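PDB 4ES8: Epf from Streptococcus pyogenes, which acts as a cell-surface adhesin that binds to cells through an N-terminal domain containing a carbohydrate-binding module. Local coordinates for residues S84-K90 with D201-K207. Numbering follows the deposited sequence. Where two conformers were deposited one is given.
Sequences SIAARYK and DLDVEFK. With ACT (acetate ion), chain E.
Asp201 OD1 accepts a salt-bridging hydrogen bond from Lys90 NZ at 2.8 Å, while its OD2 lies over one face of the Arg88 guanidinium, a long, purely electrostatic salt bridge (3.7 Å from NH1). An acetate ion, probably a crystallisation additive, bridges the two cations: its OXT accepts from Lys90 NZ and Arg88 NH1. Leu202 and Tyr89 exchange two backbone hydrogen bonds, and Tyr89 OH is hydrogen-bonded to Ser192 OG and to Val99 N on the facing sheet. Asp203 is gripped side-on, Arg88 NE giving to OD1 at 2.7 Å and NH2 to OD2 at 2.9 Å, both on syn lone pairs, with the two planar groups only 15° apart. A bend at chi3 (-68°) swings the otherwise extended Arg88 chain into this pose, and Trp67 adds a cation-pi contact. Val204 sets CG1 4.0 Å from Ala87 CB on the buried face. Phe206 pairs with Ile85 through two backbone hydrogen bonds, its CB 4.1 Å from Ile85 CG2. Lys207 rests CB on Ser84 CB. These antiparallel neighbours belong to one sheet of a beta-sandwich, their apolar face packed on strands 97-105 and 186-194, consistent with a carbohydrate-binding-module fold.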
ATOM      1  N   SER A  84      18.521   4.982   4.118  1.00  6.88           N
ATOM      2  CA  SER A  84      17.977   6.046   4.966  1.00  7.29           C
ATOM      3  C   SER A  84      17.732   7.346   4.251  1.00  8.99           C
ATOM      4  O   SER A  84      18.258   7.584   3.149  1.00  9.32           O
ATOM      5  CB  SER A  84      18.952   6.327   6.113  1.00  9.40           C
ATOM      6  OG  SER A  84      20.166   6.901   5.648  1.00 10.64           O
ATOM      7  N   ILE A  85      16.948   8.217   4.893  1.00  5.90           N
ATOM      8  CA  ILE A  85      16.636   9.528   4.344  1.00  5.96           C
ATOM      9  C   ILE A  85      16.542  10.479   5.533  1.00  8.32           C
ATOM     10  O   ILE A  85      16.005  10.101   6.583  1.00  6.47           O
ATOM     11  CB  ILE A  85      15.362   9.453   3.467  1.00  8.26           C
ATOM     12  CG1 ILE A  85      15.190  10.709   2.630  1.00  8.14           C
ATOM     13  CG2 ILE A  85      14.074   9.094   4.271  1.00  8.35           C
ATOM     14  CD1 ILE A  85      14.189  10.491   1.503  1.00  8.13           C
ATOM     15  N   ALA A  86      17.177  11.651   5.420  1.00  6.69           N
ATOM     16  CA  ALA A  86      17.287  12.540   6.569  1.00  6.45           C
ATOM     17  C   ALA A  86      17.229  14.004   6.200  1.00  8.57           C
ATOM     18  O   ALA A  86      17.598  14.381   5.078  1.00  7.15           O
ATOM     19  CB  ALA A  86      18.622  12.270   7.276  1.00  7.86           C
ATOM     20  N   ALA A  87      16.789  14.824   7.181  1.00  6.82           N
ATOM     21  CA  ALA A  87      16.758  16.281   7.052  1.00  6.44           C
ATOM     22  C   ALA A  87      17.565  16.914   8.158  1.00 10.09           C
ATOM     23  O   ALA A  87      17.625  16.373   9.277  1.00  8.35           O
ATOM     24  CB  ALA A  87      15.324  16.794   7.112  1.00  7.54           C
ATOM     25  N   ARG A  88      18.171  18.061   7.849  1.00  6.47           N
ATOM     26  CA  ARG A  88      18.946  18.864   8.791  1.00  6.56           C
ATOM     27  C   ARG A  88      18.420  20.272   8.714  1.00 10.94           C
ATOM     28  O   ARG A  88      18.332  20.828   7.610  1.00 10.08           O
ATOM     29  CB  ARG A  88      20.447  18.825   8.469  1.00  9.34           C
ATOM     30  CG  ARG A  88      21.248  19.903   9.212  1.00 10.36           C
ATOM     31  CD  ARG A  88      22.748  19.698   9.077  1.00  9.64           C
ATOM     32  NE  ARG A  88      23.165  18.495   9.777  1.00 10.12           N
ATOM     33  CZ  ARG A  88      24.364  17.942   9.651  1.00 15.03           C
ATOM     34  NH1 ARG A  88      25.304  18.532   8.913  1.00 13.75           N
ATOM     35  NH2 ARG A  88      24.652  16.821  10.293  1.00 11.24           N
ATOM     36  N   TYR A  89      18.037  20.839   9.854  1.00  7.27           N
ATOM     37  CA  TYR A  89      17.580  22.242   9.941  1.00  6.17           C
ATOM     38  C   TYR A  89      18.733  23.099  10.481  1.00 11.41           C
ATOM     39  O   TYR A  89      19.327  22.764  11.518  1.00  9.26           O
ATOM     40  CB  TYR A  89      16.349  22.375  10.841  1.00  7.04           C
ATOM     41  CG  TYR A  89      15.154  21.615  10.328  1.00  7.01           C
ATOM     42  CD1 TYR A  89      14.982  20.262  10.622  1.00  8.65           C
ATOM     43  CD2 TYR A  89      14.211  22.232   9.508  1.00  7.58           C
ATOM     44  CE1 TYR A  89      13.890  19.546  10.131  1.00  7.66           C
ATOM     45  CE2 TYR A  89      13.111  21.532   9.025  1.00  8.44           C
ATOM     46  CZ  TYR A  89      12.954  20.191   9.341  1.00  9.83           C
ATOM     47  OH  TYR A  89      11.868  19.502   8.864  1.00  8.43           O
ATOM     48  N   LYS A  90      19.096  24.155   9.748  1.00  9.79           N
ATOM     49  CA  LYS A  90      20.200  25.032  10.137  1.00  8.96           C
ATOM     50  C   LYS A  90      19.703  26.204  10.955  1.00 11.30           C
ATOM     51  O   LYS A  90      18.526  26.539  10.912  1.00 10.63           O
ATOM     52  CB  LYS A  90      20.945  25.556   8.878  1.00 10.40           C
ATOM     53  CG  LYS A  90      21.398  24.458   7.904  1.00 12.72           C
ATOM     54  CD  LYS A  90      22.553  23.621   8.439  1.00 13.29           C
ATOM     55  CE  LYS A  90      23.857  24.405   8.488  1.00 13.73           C
ATOM     56  NZ  LYS A  90      24.991  23.564   9.002  1.00 15.14           N
ATOM     57  N   ASP A 201      22.661  22.672  14.394  1.00  7.59           N
ATOM     58  CA  ASP A 201      22.133  21.724  13.401  1.00  7.13           C
ATOM     59  C   ASP A 201      21.159  20.764  14.059  1.00  9.90           C
ATOM     60  O   ASP A 201      21.509  20.135  15.066  1.00 10.30           O
ATOM     61  CB  ASP A 201      23.261  20.910  12.759  1.00  8.37           C
ATOM     62  CG  ASP A 201      24.198  21.682  11.869  1.00 13.55           C
ATOM     63  OD1 ASP A 201      23.840  22.813  11.464  1.00 11.67           O
ATOM     64  OD2 ASP A 201      25.281  21.147  11.562  1.00 17.88           O
ATOM     65  N   LEU A 202      19.945  20.653  13.502  1.00  7.37           N
ATOM     66  CA  LEU A 202      18.958  19.722  14.053  1.00  6.21           C
ATOM     67  C   LEU A 202      18.677  18.649  13.013  1.00  8.36           C
ATOM     68  O   LEU A 202      18.121  18.966  11.953  1.00  7.69           O
ATOM     69  CB  LEU A 202      17.655  20.449  14.441  1.00  6.18           C
ATOM     70  CG  LEU A 202      17.776  21.628  15.415  1.00  8.95           C
ATOM     71  CD1 LEU A 202      16.389  22.143  15.784  1.00  7.32           C
ATOM     72  CD2 LEU A 202      18.567  21.246  16.716  1.00  9.90           C
ATOM     73  N   ASP A 203      19.027  17.381  13.317  1.00  6.83           N
ATOM     74  CA  ASP A 203      18.845  16.293  12.368  1.00  5.42           C
ATOM     75  C   ASP A 203      17.724  15.331  12.710  1.00  8.02           C
ATOM     76  O   ASP A 203      17.486  15.041  13.868  1.00  7.82           O
ATOM     77  CB  ASP A 203      20.132  15.462  12.244  1.00  5.35           C
ATOM     78  CG  ASP A 203      21.340  16.223  11.748  1.00  8.82           C
ATOM     79  OD1 ASP A 203      21.166  17.367  11.272  1.00 10.04           O
ATOM     80  OD2 ASP A 203      22.457  15.670  11.834  1.00 14.36           O
ATOM     81  N   VAL A 204      17.063  14.801  11.673  1.00  7.03           N
ATOM     82  CA  VAL A 204      16.006  13.788  11.828  1.00  6.03           C
ATOM     83  C   VAL A 204      16.243  12.748  10.746  1.00  8.07           C
ATOM     84  O   VAL A 204      16.494  13.128   9.597  1.00  6.63           O
ATOM     85  CB  VAL A 204      14.563  14.372  11.832  1.00  8.22           C
ATOM     86  CG1 VAL A 204      14.252  15.194  10.562  1.00  8.38           C
ATOM     87  CG2 VAL A 204      13.524  13.260  12.050  1.00  8.24           C
ATOM     88  N   GLU A 205      16.188  11.459  11.101  1.00  6.26           N
ATOM     89  CA  GLU A 205      16.474  10.377  10.162  0.50  5.71           C
ATOM     90  C   GLU A 205      15.394   9.306  10.191  1.00  8.53           C
ATOM     91  O   GLU A 205      14.887   8.975  11.266  1.00  8.74           O
ATOM     92  CB  GLU A 205      17.838   9.749  10.520  0.50  6.49           C
ATOM     93  CG  GLU A 205      18.289   8.615   9.615  0.50  9.12           C
ATOM     94  CD  GLU A 205      19.521   7.921  10.148  0.50 19.53           C
ATOM     95  OE1 GLU A 205      19.382   7.126  11.106  0.50 12.30           O
ATOM     96  OE2 GLU A 205      20.627   8.176   9.615  0.50 16.92           O
ATOM     97  N   PHE A 206      15.093   8.740   9.010  1.00  5.62           N
ATOM     98  CA  PHE A 206      14.149   7.648   8.833  1.00  5.49           C
ATOM     99  C   PHE A 206      14.841   6.561   8.050  1.00  8.31           C
ATOM    100  O   PHE A 206      15.610   6.888   7.137  1.00  7.90           O
ATOM    101  CB  PHE A 206      12.899   8.114   8.061  1.00  7.10           C
ATOM    102  CG  PHE A 206      12.379   9.459   8.503  1.00  7.88           C
ATOM    103  CD1 PHE A 206      11.448   9.556   9.535  1.00  9.04           C
ATOM    104  CD2 PHE A 206      12.810  10.632   7.871  1.00  7.02           C
ATOM    105  CE1 PHE A 206      10.939  10.804   9.920  1.00  8.07           C
ATOM    106  CE2 PHE A 206      12.288  11.882   8.246  1.00  7.66           C
ATOM    107  CZ  PHE A 206      11.348  11.958   9.264  1.00  6.87           C
ATOM    108  N   LYS A 207      14.616   5.291   8.373  1.00  6.97           N
ATOM    109  CA  LYS A 207      15.351   4.282   7.607  1.00  6.54           C
ATOM    110  C   LYS A 207      14.658   2.942   7.531  1.00  9.04           C
ATOM    111  O   LYS A 207      13.691   2.695   8.253  1.00  8.35           O
ATOM    112  CB  LYS A 207      16.760   4.069   8.218  1.00 10.46           C
ATOM    113  CG  LYS A 207      16.749   3.639   9.674  1.00 13.75           C
ATOM    114  CD  LYS A 207      18.182   3.628  10.246  1.00 16.62           C
ATOM    115  CE  LYS A 207      18.145   3.424  11.737  1.00 30.88           C
ATOM    116  NZ  LYS A 207      19.496   3.130  12.294  1.00 34.45           N
TER
HETATM  117  C   ACT E 503      26.240  21.230   6.521  1.00 26.59           C
HETATM  118  O   ACT E 503      26.695  22.293   6.044  1.00 27.59           O
HETATM  119  OXT ACT E 503      25.649  21.221   7.627  1.00 23.21           O
HETATM  120  CH3 ACT E 503      26.561  19.939   5.783  1.00 26.30           C
HETATM  121  O   HOH W   1      22.159   7.779   7.359  1.00 23.62           O